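Local coordinates for ABC transporter, substrate binding protein (Polyamine) (Agrobacterium tumefaciens, PDB 4EUO), which binds gamma-aminobutyrate selectively, probably as the periplasmic substrate-binding component of an ABC transporter, at residues 3-6 / 12-15; 54-59 / 238-243; 97-102 / 254-259; 226-231 / 245-250. All coordinates share one frame; numbering follows the deposited sequence.

All four contacts are buried, and each sets a helix against a strand of the same mixed sheet. Contacts 2 and 4 share helix 237-247, with centres about 7 Å apart, and are mainly apolar: valine or leucine methyl groups meet alanines, with an aromatic ring joining in at contact 2. Contact 1 is more polar, since a glutamine amide from helix 10-28 comes up to strand 3-6, while contact 3 is a Met-aromatic meeting between helix 250-260 and strand 96-107. Contacts 1, 3 and 4 each also reach the ligand: Thr12 at its carboxylate, Phe99 and Tyr101 along its carbon chain, and Asp226 at its amine. Contact 2 stands apart, with the Val56 side chain about 14 Å from the bound ligand.

Contact 1 (3-6 / 12-15). With ABU (gamma-amino-butanoic acid), chain E.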
loop_
_atom_site.group_PDB
_atom_site.type_symbol
_atom_site.label_atom_id
_atom_site.label_comp_id
_atom_site.label_asym_id
_atom_site.label_seq_id
_atom_site.Cartn_x
_atom_site.Cartn_y
_atom_site.Cartn_z
ATOM N N LEU A 3 2.106 -2.788 -23.460
ATOM C CA LEU A 3 2.700 -2.242 -22.239
ATOM C C LEU A 3 2.362 -3.198 -21.106
ATOM O O LEU A 3 1.237 -3.682 -21.046
ATOM C CB LEU A 3 2.089 -0.860 -21.964
ATOM C CG LEU A 3 2.644 -0.142 -20.761
ATOM C CD1 LEU A 3 3.567 0.937 -21.171
ATOM C CD2 LEU A 3 1.524 0.411 -19.899
ATOM N N VAL A 4 3.322 -3.447 -20.192
ATOM C CA VAL A 4 3.090 -4.334 -19.065
ATOM C C VAL A 4 3.033 -3.517 -17.758
ATOM O O VAL A 4 3.963 -2.767 -17.456
ATOM C CB VAL A 4 4.157 -5.434 -18.964
ATOM C CG1 VAL A 4 3.931 -6.295 -17.727
ATOM C CG2 VAL A 4 4.183 -6.312 -20.228
ATOM N N PHE A 5 1.937 -3.695 -17.026
ATOM C CA PHE A 5 1.703 -3.061 -15.728
ATOM C C PHE A 5 1.787 -4.078 -14.630
ATOM O O PHE A 5 1.097 -5.085 -14.688
ATOM C CB PHE A 5 0.336 -2.357 -15.744
ATOM C CG PHE A 5 -0.068 -1.763 -14.410
ATOM C CD1 PHE A 5 0.620 -0.688 -13.872
ATOM C CD2 PHE A 5 -1.117 -2.299 -13.688
ATOM C CE1 PHE A 5 0.247 -0.139 -12.640
ATOM C CE2 PHE A 5 -1.481 -1.747 -12.449
ATOM C CZ PHE A 5 -0.810 -0.663 -11.957
ATOM N N SER A 6 2.681 -3.835 -13.649
ATOM C CA SER A 6 2.832 -4.726 -12.502
ATOM C C SER A 6 2.246 -4.084 -11.263
ATOM O O SER A 6 2.528 -2.920 -10.971
ATOM C CB SER A 6 4.306 -5.016 -12.240
ATOM O OG SER A 6 4.482 -5.782 -11.055
ATOM N N THR A 12 -7.099 -5.738 -5.830
ATOM C CA THR A 12 -6.611 -4.383 -6.123
ATOM C C THR A 12 -6.170 -4.243 -7.577
ATOM O O THR A 12 -6.522 -3.288 -8.261
ATOM C CB THR A 12 -5.481 -4.020 -5.170
ATOM O OG1 THR A 12 -6.086 -4.061 -3.864
ATOM C CG2 THR A 12 -4.895 -2.632 -5.456
ATOM N N GLN A 13 -5.378 -5.205 -8.054
ATOM C CA GLN A 13 -4.908 -5.105 -9.436
ATOM C C GLN A 13 -6.061 -5.287 -10.426
ATOM O O GLN A 13 -6.092 -4.581 -11.451
ATOM C CB GLN A 13 -3.750 -6.082 -9.686
ATOM C CG GLN A 13 -3.096 -5.888 -11.054
ATOM C CD GLN A 13 -1.770 -6.568 -11.146
ATOM O OE1 GLN A 13 -1.186 -7.000 -10.151
ATOM N NE2 GLN A 13 -1.239 -6.583 -12.359
ATOM N N ASP A 14 -7.023 -6.128 -10.099
ATOM C CA ASP A 14 -8.195 -6.257 -10.978
ATOM C C ASP A 14 -8.925 -4.929 -11.071
ATOM O O ASP A 14 -9.402 -4.556 -12.142
ATOM C CB ASP A 14 -9.162 -7.293 -10.403
ATOM C CG ASP A 14 -8.688 -8.717 -10.529
ATOM O OD1 ASP A 14 -7.680 -8.955 -11.249
ATOM O OD2 ASP A 14 -9.297 -9.597 -9.890
ATOM N N ALA A 15 -9.024 -4.199 -9.955
ATOM C CA ALA A 15 -9.686 -2.893 -9.956
ATOM C C ALA A 15 -8.874 -1.854 -10.728
ATOM O O ALA A 15 -9.453 -1.004 -11.425
ATOM C CB ALA A 15 -9.902 -2.429 -8.519
HETATM N N ABU E . 1.121 -1.241 -1.048
HETATM C CD ABU E . -0.339 -1.258 -0.892
HETATM C CB ABU E . -0.976 -2.344 -1.724
HETATM C CG ABU E . -2.456 -2.297 -1.551
HETATM C C ABU E . -3.230 -3.414 -2.219
HETATM O O ABU E . -4.477 -3.630 -1.806
HETATM O OXT ABU E . -2.692 -4.240 -3.082
#
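Gln13 reaches from the helix toward Phe5 of strand 3-6, and its amide nitrogen makes the approach. Gln13 leaves the helix to one side, its CB not aimed at strand 3-6. CG then lies anti to the backbone N (chi1 -172°) and the chain runs on extended, which carries CD and its amide over to the strand. At the tip the two polar atoms have different partners. OE1 accepts a hydrogen bond from the backbone N of Gly9, in the turn that leads into the helix. NE2 is hydrogen-bonded to Gln34 OE1 and to Asp35 O, so the amide is gripped at both ends and its rotation should be fixed. Across the contact Gln13 NE2 comes to 3.6 Å from Phe5 O, and it approaches the Phe5 ring obliquely, 4.5 Å from CD2. The two segments bury 101 Å² of surface in all.

Strand 3-6, helix 10-28 and strand 32-35 form a beta-alpha-beta unit. Because Gln34 and Asp35 belong to its second strand, the hydrogen bonds of the Gln13 amide tie the helix to that strand, while toward the first strand the amide only packs beside Phe5.

One residue earlier on the helix, Thr12 turns to the ligand pocket. Its OG1 lies anti to the carbonyl carbon (chi1 -62°) and donates a 2.6 Å hydrogen bond to ABU O, while Thr12 CG2 packs 3.6 Å from ABU OXT. The same ligand is hydrogen-bonded by Tyr262 and Arg203.

Contact 2 (54-59 / 238-243); sequences WDVVDV and DAAMKF
Asp55 comes first along the chain, in the loop leading into strand 56-60, and it meets Ala240 of the helix through its backbone. Asp55 O lies 3.6 Å from Ala240 CB, and this carbonyl is buried by the contact with no hydrogen-bond partner in the model. Asp55 CB lies 4.4 Å from Ala240 CB. The Asp55 carboxylate is engaged elsewhere, OD1 with Thr234 OG1 and OD2 with Val4 N, which ties the residue to Thr234 and to strand 3-6.

Val56 opens the strand and supplies most of the packing, 64 Å² of its surface lying against the helix. CG1 is anti to the backbone N (chi1 173°) and CG2 lies beside that nitrogen, which turns CG2 to Ala240 and leaves both methyls near Phe243. Val56 CG2 fits against Ala240, 3.8 Å from its CB and 3.6 Å from its carbonyl O. Val56 CG1 and CG2 each lie 3.9 Å from Phe243 CD2, the CG2 approach being oblique to the ring. The same ring meets Phe24 edge-to-face and Phe5 at about 40°, which places the contact in an aromatic cluster shared with strand 3-6.

No hydrogen bond or salt bridge spans the two segments. Between them helix 237-247 meets the sheet through van der Waals packing of methyls and one ring, at the price of a carbonyl left without a partner.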
loop_
_atom_site.group_PDB
_atom_site.type_symbol
_atom_site.label_atom_id
_atom_site.label_comp_id
_atom_site.label_asym_id
_atom_site.label_seq_id
_atom_site.Cartn_x
_atom_site.Cartn_y
_atom_site.Cartn_z
ATOM N N TRP A 54 8.529 -5.188 -17.043
ATOM C CA TRP A 54 7.463 -4.421 -16.372
ATOM C C TRP A 54 7.699 -2.982 -16.769
ATOM O O TRP A 54 8.731 -2.441 -16.443
ATOM C CB TRP A 54 7.590 -4.572 -14.854
ATOM C CG TRP A 54 7.326 -5.933 -14.294
ATOM C CD1 TRP A 54 6.797 -7.018 -14.941
ATOM C CD2 TRP A 54 7.585 -6.355 -12.944
ATOM N NE1 TRP A 54 6.686 -8.082 -14.065
ATOM C CE2 TRP A 54 7.187 -7.705 -12.841
ATOM C CE3 TRP A 54 8.146 -5.726 -11.817
ATOM C CZ2 TRP A 54 7.306 -8.432 -11.643
ATOM C CZ3 TRP A 54 8.250 -6.444 -10.626
ATOM C CH2 TRP A 54 7.839 -7.781 -10.551
ATOM N N ASP A 55 6.755 -2.360 -17.476
ATOM C CA ASP A 55 6.934 -0.977 -17.941
ATOM C C ASP A 55 6.499 0.075 -16.921
ATOM O O ASP A 55 7.126 1.115 -16.802
ATOM C CB ASP A 55 6.194 -0.805 -19.276
ATOM C CG ASP A 55 6.727 -1.777 -20.304
ATOM O OD1 ASP A 55 7.947 -1.785 -20.509
ATOM O OD2 ASP A 55 5.934 -2.585 -20.808
ATOM N N VAL A 56 5.422 -0.234 -16.207
ATOM C CA VAL A 56 4.942 0.627 -15.131
ATOM C C VAL A 56 4.716 -0.310 -13.961
ATOM O O VAL A 56 4.097 -1.368 -14.104
ATOM C CB VAL A 56 3.660 1.394 -15.500
ATOM C CG1 VAL A 56 3.112 2.148 -14.274
ATOM C CG2 VAL A 56 3.929 2.383 -16.648
ATOM N N VAL A 57 5.246 0.081 -12.797
ATOM C CA VAL A 57 5.076 -0.726 -11.595
ATOM C C VAL A 57 4.436 0.123 -10.492
ATOM O O VAL A 57 4.856 1.246 -10.230
ATOM C CB VAL A 57 6.428 -1.289 -11.106
ATOM C CG1 VAL A 57 6.245 -2.291 -9.958
ATOM C CG2 VAL A 57 7.219 -1.979 -12.237
ATOM N N ASP A 58 3.457 -0.472 -9.827
ATOM C CA ASP A 58 2.888 0.134 -8.638
ATOM C C ASP A 58 3.734 -0.384 -7.451
ATOM O O ASP A 58 3.823 -1.593 -7.200
ATOM C CB ASP A 58 1.428 -0.295 -8.525
ATOM C CG ASP A 58 0.719 0.272 -7.324
ATOM O OD1 ASP A 58 1.238 0.101 -6.203
ATOM O OD2 ASP A 58 -0.328 0.896 -7.508
ATOM N N VAL A 59 4.371 0.568 -6.754
ATOM C CA VAL A 59 5.276 0.237 -5.648
ATOM C C VAL A 59 4.878 1.001 -4.398
ATOM O O VAL A 59 4.116 1.957 -4.458
ATOM C CB VAL A 59 6.754 0.580 -6.019
ATOM C CG1 VAL A 59 7.232 -0.226 -7.216
ATOM C CG2 VAL A 59 6.933 2.079 -6.257
ATOM N N ASP A 238 8.243 5.816 -23.648
ATOM C CA ASP A 238 7.234 6.835 -23.947
ATOM C C ASP A 238 5.830 6.370 -23.583
ATOM O O ASP A 238 5.070 7.136 -22.989
ATOM C CB ASP A 238 7.315 7.277 -25.435
ATOM C CG ASP A 238 8.608 7.990 -25.785
ATOM O OD1 ASP A 238 9.284 8.492 -24.859
ATOM O OD2 ASP A 238 8.935 8.069 -26.993
ATOM N N ALA A 239 5.501 5.110 -23.877
ATOM C CA ALA A 239 4.197 4.535 -23.577
ATOM C C ALA A 239 3.983 4.477 -22.050
ATOM O O ALA A 239 2.875 4.745 -21.585
ATOM C CB ALA A 239 4.072 3.141 -24.176
ATOM N N ALA A 240 5.061 4.192 -21.288
ATOM C CA ALA A 240 4.988 4.121 -19.818
ATOM C C ALA A 240 4.632 5.484 -19.242
ATOM O O ALA A 240 3.771 5.574 -18.344
ATOM C CB ALA A 240 6.314 3.637 -19.263
ATOM N N MET A 241 5.251 6.553 -19.777
ATOM C CA MET A 241 4.950 7.899 -19.309
ATOM C C MET A 241 3.515 8.280 -19.619
ATOM O O MET A 241 2.841 8.873 -18.763
ATOM C CB MET A 241 5.926 8.936 -19.904
ATOM C CG MET A 241 7.372 8.646 -19.654
ATOM S SD MET A 241 7.758 8.512 -17.878
ATOM C CE MET A 241 9.349 7.659 -17.993
ATOM N N LYS A 242 3.006 7.895 -20.804
ATOM C CA LYS A 242 1.615 8.149 -21.157
ATOM C C LYS A 242 0.663 7.380 -20.256
ATOM O O LYS A 242 -0.420 7.875 -19.896
ATOM C CB LYS A 242 1.349 7.812 -22.641
ATOM C CG LYS A 242 2.010 8.788 -23.609
ATOM C CD LYS A 242 1.788 8.332 -25.045
ATOM C CE LYS A 242 2.521 9.212 -26.028
ATOM N NZ LYS A 242 2.420 8.675 -27.408
ATOM N N PHE A 243 1.066 6.147 -19.861
ATOM C CA PHE A 243 0.214 5.351 -19.000
ATOM C C PHE A 243 0.123 6.001 -17.617
ATOM O O PHE A 243 -0.988 6.076 -17.063
ATOM C CB PHE A 243 0.757 3.914 -18.894
ATOM C CG PHE A 243 -0.116 3.032 -18.027
ATOM C CD1 PHE A 243 -1.220 2.384 -18.555
ATOM C CD2 PHE A 243 0.111 2.932 -16.657
ATOM C CE1 PHE A 243 -2.047 1.594 -17.751
ATOM C CE2 PHE A 243 -0.714 2.141 -15.851
ATOM C CZ PHE A 243 -1.805 1.506 -16.387
#

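Contact 3 (97-102 / 254-259); sequences GSFYYS and ADMATA. With ABU (gamma-amino-butanoic acid), chain E.
Met256 lays its terminal methyl on the CB of Phe99, with CE 3.6 Å from Phe99 CB, and its sulfur follows close behind. The side chain leaves the helix with CG anti to the backbone N (chi1 174°), then bends at both later torsions, which brings Met256 CE back to the strand, 3.7 Å from Ser98 O. The sulfur makes a Met-aromatic contact: Met256 SD is 5.4 Å from the centroid of the Phe99 ring, 49° off the ring normal, an oblique approach. That Ser98 carbonyl also accepts a hydrogen bond from Gln253 NE2, a second link to helix 250-260.

Beyond its CB, the Phe99 ring turns away from the helix. Its chi1 of 61° sets CG between the backbone N and the carbonyl carbon and sends the ring into the ligand pocket, where its rim meets the ligand: Phe99 CZ lies 3.6 Å from ABU CG. Tyr101, with the same rotamer, presents a ring face instead, with ABU CD 3.9 Å above its plane, off centre toward the rim. The two aromatics therefore pack on the methylene chain by edge and by face.

Around this, Phe99 stacks on Tyr262, Trp20 of helix 10-28 flanks both Ser98 and Met256, and strand 96-107 pairs antiparallel with strand 215-229, with Ser98 and Phe99 bonded to Asp226 and Tyr101 to Ala224.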
loop_
_atom_site.group_PDB
_atom_site.type_symbol
_atom_site.label_atom_id
_atom_site.label_comp_id
_atom_site.label_asym_id
_atom_site.label_seq_id
_atom_site.Cartn_x
_atom_site.Cartn_y
_atom_site.Cartn_z
ATOM N N GLY A 97 2.293 9.585 -7.139
ATOM C CA GLY A 97 1.392 8.728 -6.383
ATOM C C GLY A 97 0.464 7.906 -7.253
ATOM O O GLY A 97 0.053 8.341 -8.327
ATOM N N SER A 98 0.139 6.697 -6.796
ATOM C CA SER A 98 -0.784 5.763 -7.416
ATOM C C SER A 98 -2.127 5.778 -6.674
ATOM O O SER A 98 -3.197 5.828 -7.291
ATOM C CB SER A 98 -0.187 4.356 -7.386
ATOM O OG SER A 98 -1.104 3.460 -8.003
ATOM N N PHE A 99 -2.072 5.690 -5.333
ATOM C CA PHE A 99 -3.249 5.751 -4.486
ATOM C C PHE A 99 -2.810 5.935 -3.052
ATOM O O PHE A 99 -1.641 5.636 -2.727
ATOM C CB PHE A 99 -4.171 4.520 -4.602
ATOM C CG PHE A 99 -3.538 3.198 -4.218
ATOM C CD1 PHE A 99 -3.635 2.710 -2.916
ATOM C CD2 PHE A 99 -2.878 2.436 -5.160
ATOM C CE1 PHE A 99 -3.067 1.476 -2.567
ATOM C CE2 PHE A 99 -2.309 1.208 -4.822
ATOM C CZ PHE A 99 -2.410 0.737 -3.527
ATOM N N TYR A 100 -3.744 6.396 -2.209
ATOM C CA TYR A 100 -3.485 6.680 -0.809
ATOM C C TYR A 100 -4.264 5.670 0.001
ATOM O O TYR A 100 -5.437 5.396 -0.297
ATOM C CB TYR A 100 -3.889 8.134 -0.555
ATOM C CG TYR A 100 -3.656 8.675 0.831
ATOM C CD1 TYR A 100 -2.441 9.244 1.180
ATOM C CD2 TYR A 100 -4.693 8.743 1.759
ATOM C CE1 TYR A 100 -2.249 9.853 2.419
ATOM C CE2 TYR A 100 -4.505 9.328 3.018
ATOM C CZ TYR A 100 -3.291 9.907 3.321
ATOM O OH TYR A 100 -3.114 10.554 4.526
ATOM N N TYR A 101 -3.634 5.070 1.018
ATOM C CA TYR A 101 -4.289 3.989 1.741
ATOM C C TYR A 101 -3.979 4.043 3.211
ATOM O O TYR A 101 -3.108 4.802 3.638
ATOM C CB TYR A 101 -3.833 2.623 1.163
ATOM C CG TYR A 101 -2.380 2.269 1.385
ATOM C CD1 TYR A 101 -1.982 1.542 2.504
ATOM C CD2 TYR A 101 -1.401 2.636 0.460
ATOM C CE1 TYR A 101 -0.644 1.202 2.701
ATOM C CE2 TYR A 101 -0.061 2.311 0.653
ATOM C CZ TYR A 101 0.307 1.582 1.765
ATOM O OH TYR A 101 1.611 1.209 1.967
ATOM N N SER A 102 -4.624 3.147 3.976
ATOM C CA SER A 102 -4.332 3.002 5.381
ATOM C C SER A 102 -4.138 1.551 5.752
ATOM O O SER A 102 -4.773 0.675 5.154
ATOM C CB SER A 102 -5.518 3.464 6.229
ATOM O OG SER A 102 -5.681 4.861 6.086
ATOM N N ALA A 254 -10.538 8.709 -9.838
ATOM C CA ALA A 254 -11.834 8.551 -9.191
ATOM C C ALA A 254 -12.337 7.121 -9.425
ATOM O O ALA A 254 -12.881 6.519 -8.518
ATOM C CB ALA A 254 -12.832 9.561 -9.784
ATOM N N ASP A 255 -12.162 6.576 -10.636
ATOM C CA ASP A 255 -12.630 5.214 -10.906
ATOM C C ASP A 255 -11.855 4.170 -10.125
ATOM O O ASP A 255 -12.465 3.245 -9.604
ATOM C CB ASP A 255 -12.597 4.917 -12.419
ATOM C CG ASP A 255 -13.580 5.772 -13.235
ATOM O OD1 ASP A 255 -14.435 6.453 -12.620
ATOM O OD2 ASP A 255 -13.413 5.836 -14.450
ATOM N N MET A 256 -10.545 4.362 -9.951
ATOM C CA MET A 256 -9.730 3.443 -9.144
ATOM C C MET A 256 -10.254 3.502 -7.696
ATOM O O MET A 256 -10.441 2.476 -7.044
ATOM C CB MET A 256 -8.270 3.890 -9.239
ATOM C CG MET A 256 -7.295 3.122 -8.326
ATOM S SD MET A 256 -7.305 3.711 -6.601
ATOM C CE MET A 256 -6.881 5.444 -6.820
ATOM N N ALA A 257 -10.510 4.725 -7.188
ATOM C CA ALA A 257 -10.947 4.855 -5.810
ATOM C C ALA A 257 -12.313 4.229 -5.558
ATOM O O ALA A 257 -12.528 3.514 -4.577
ATOM C CB ALA A 257 -10.975 6.341 -5.437
ATOM N N THR A 258 -13.254 4.493 -6.479
ATOM C CA THR A 258 -14.586 3.919 -6.368
ATOM C C THR A 258 -14.505 2.392 -6.355
ATOM O O THR A 258 -15.250 1.762 -5.597
ATOM C CB THR A 258 -15.423 4.399 -7.573
ATOM O OG1 THR A 258 -15.557 5.810 -7.486
ATOM C CG2 THR A 258 -16.821 3.759 -7.631
ATOM N N ALA A 259 -13.624 1.812 -7.179
ATOM C CA ALA A 259 -13.504 0.358 -7.321
ATOM C C ALA A 259 -12.742 -0.306 -6.192
ATOM O O ALA A 259 -12.842 -1.522 -6.053
ATOM C CB ALA A 259 -12.832 0.026 -8.634
HETATM N N ABU E . 1.121 -1.241 -1.048
HETATM C CD ABU E . -0.339 -1.258 -0.892
HETATM C CB ABU E . -0.976 -2.344 -1.724
HETATM C CG ABU E . -2.456 -2.297 -1.551
HETATM C C ABU E . -3.230 -3.414 -2.219
HETATM O O ABU E . -4.477 -3.630 -1.806
HETATM O OXT ABU E . -2.692 -4.240 -3.082
#

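Contact 4 (226-231 / 245-250); sequences DSLVVP and ALATSA. With ABU (gamma-amino-butanoic acid), chain E.
Leu228 and Ala247 meet through single methyl groups, Leu228 CD1 lying 3.8 Å from Ala247 CB. The same Leu228 CD1 touches Thr248 CG2 at 4.1 Å, where the two side chains pass one another pointing opposite ways. Leu228 CG is anti to the carbonyl carbon (chi1 -61°), and an extended chi2 sets CD1 anti to CA, where it meets both Ala247 and Thr248; Leu228 also touches Ile244.

The next shell sets the helix terminus in place. Thr248 turns its hydroxyl back, OG1 hydrogen-bonding to Ile244 O, while its methyl stays on the Leu228 side. Leu246 O then accepts two bonds from Ser249, from N at 3.0 Å and from OG at 2.6 Å. The hydroxyl comes in the carbonyl plane on a lone pair, at a C=O...O angle of 137°. These bonds close the end of helix 237-247 just before helix 250-260 starts, with Ser249 at the N-cap position of the latter, though its side chain makes no capping bond there.

On the strand, two residues before Leu228, Asp226 takes up the ligand amine. Asp226 OD1 accepts a 2.8 Å hydrogen bond from ABU N, and OD2 a weak one at 3.1 Å. Asp226 OD2 also lies close to Asp58 OD1, and two carboxylates so near would probably influence each other's ionisation, with the ligand amine offsetting their charge. The leucine packing lies behind the cleft strand, and Asp226 on that strand lines the binding site of this class D periplasmic solute-binding protein.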
loop_
_atom_site.group_PDB
_atom_site.type_symbol
_atom_site.label_atom_id
_atom_site.label_comp_id
_atom_site.label_asym_id
_atom_site.label_seq_id
_atom_site.Cartn_x
_atom_site.Cartn_y
_atom_site.Cartn_z
ATOM N N ASP A 226 0.990 4.412 -2.332
ATOM C CA ASP A 226 1.770 3.736 -3.361
ATOM C C ASP A 226 2.105 4.756 -4.438
ATOM O O ASP A 226 1.467 5.822 -4.544
ATOM C CB ASP A 226 1.025 2.562 -3.974
ATOM C CG ASP A 226 1.146 1.264 -3.178
ATOM O OD1 ASP A 226 1.583 1.306 -2.009
ATOM O OD2 ASP A 226 0.836 0.183 -3.753
ATOM N N SER A 227 3.052 4.380 -5.301
ATOM C CA SER A 227 3.536 5.214 -6.377
ATOM C C SER A 227 3.576 4.425 -7.658
ATOM O O SER A 227 3.653 3.194 -7.634
ATOM C CB SER A 227 4.961 5.649 -6.076
ATOM O OG SER A 227 5.023 6.301 -4.817
ATOM N N LEU A 228 3.600 5.153 -8.782
ATOM C CA LEU A 228 3.859 4.536 -10.099
ATOM C C LEU A 228 5.253 4.940 -10.518
ATOM O O LEU A 228 5.642 6.109 -10.407
ATOM C CB LEU A 228 2.858 4.985 -11.155
ATOM C CG LEU A 228 1.418 4.641 -10.846
ATOM C CD1 LEU A 228 0.508 5.120 -11.960
ATOM C CD2 LEU A 228 1.208 3.115 -10.611
ATOM N N VAL A 229 6.039 3.921 -10.942
ATOM C CA VAL A 229 7.412 4.089 -11.398
ATOM C C VAL A 229 7.633 3.319 -12.679
ATOM O O VAL A 229 6.832 2.453 -13.047
ATOM C CB VAL A 229 8.420 3.657 -10.316
ATOM C CG1 VAL A 229 8.235 4.479 -9.050
ATOM C CG2 VAL A 229 8.315 2.162 -9.993
ATOM N N VAL A 230 8.746 3.665 -13.346
ATOM C CA VAL A 230 9.120 3.042 -14.612
ATOM C C VAL A 230 10.505 2.460 -14.464
ATOM O O VAL A 230 11.463 3.201 -14.302
ATOM C CB VAL A 230 9.092 4.108 -15.726
ATOM C CG1 VAL A 230 9.545 3.487 -17.056
ATOM C CG2 VAL A 230 7.710 4.715 -15.874
ATOM N N PRO A 231 10.641 1.126 -14.481
ATOM C CA PRO A 231 11.987 0.552 -14.308
ATOM C C PRO A 231 12.985 0.999 -15.379
ATOM O O PRO A 231 12.621 1.070 -16.560
ATOM C CB PRO A 231 11.749 -0.954 -14.348
ATOM C CG PRO A 231 10.325 -1.104 -13.891
ATOM C CD PRO A 231 9.611 0.086 -14.522
ATOM N N ALA A 245 0.505 9.193 -16.956
ATOM C CA ALA A 245 -0.300 10.410 -17.100
ATOM C C ALA A 245 -1.790 10.043 -17.087
ATOM O O ALA A 245 -2.590 10.751 -16.467
ATOM C CB ALA A 245 0.072 11.099 -18.409
ATOM N N LEU A 246 -2.164 8.951 -17.742
ATOM C CA LEU A 246 -3.532 8.506 -17.778
ATOM C C LEU A 246 -3.991 8.000 -16.388
ATOM O O LEU A 246 -5.031 8.415 -15.879
ATOM C CB LEU A 246 -3.694 7.426 -18.867
ATOM C CG LEU A 246 -5.090 6.803 -19.070
ATOM C CD1 LEU A 246 -5.435 5.727 -18.013
ATOM C CD2 LEU A 246 -6.202 7.846 -19.232
ATOM N N ALA A 247 -3.215 7.083 -15.795
ATOM C CA ALA A 247 -3.605 6.466 -14.518
ATOM C C ALA A 247 -3.788 7.474 -13.382
ATOM O O ALA A 247 -4.564 7.223 -12.443
ATOM C CB ALA A 247 -2.544 5.450 -14.123
ATOM N N THR A 248 -3.046 8.577 -13.459
ATOM C CA THR A 248 -3.090 9.614 -12.431
ATOM C C THR A 248 -4.004 10.784 -12.779
ATOM O O THR A 248 -4.100 11.733 -11.984
ATOM C CB THR A 248 -1.710 10.092 -12.027
ATOM O OG1 THR A 248 -1.081 10.729 -13.144
ATOM C CG2 THR A 248 -0.828 8.966 -11.497
ATOM N N SER A 249 -4.716 10.687 -13.927
ATOM C CA SER A 249 -5.675 11.732 -14.297
ATOM C C SER A 249 -6.947 11.605 -13.425
ATOM O O SER A 249 -7.193 10.590 -12.768
ATOM C CB SER A 249 -5.974 11.689 -15.790
ATOM O OG SER A 249 -6.609 10.487 -16.169
ATOM N N ALA A 250 -7.768 12.666 -13.399
ATOM C CA ALA A 250 -8.872 12.772 -12.471
ATOM C C ALA A 250 -9.893 11.683 -12.534
ATOM O O ALA A 250 -10.208 11.095 -11.499
ATOM C CB ALA A 250 -9.549 14.137 -12.601
HETATM N N ABU E . 1.121 -1.241 -1.048
HETATM C CD ABU E . -0.339 -1.258 -0.892
HETATM C CB ABU E . -0.976 -2.344 -1.724
HETATM C CG ABU E . -2.456 -2.297 -1.551
HETATM C C ABU E . -3.230 -3.414 -2.219
HETATM O O ABU E . -4.477 -3.630 -1.806
HETATM O OXT ABU E . -2.692 -4.240 -3.082
#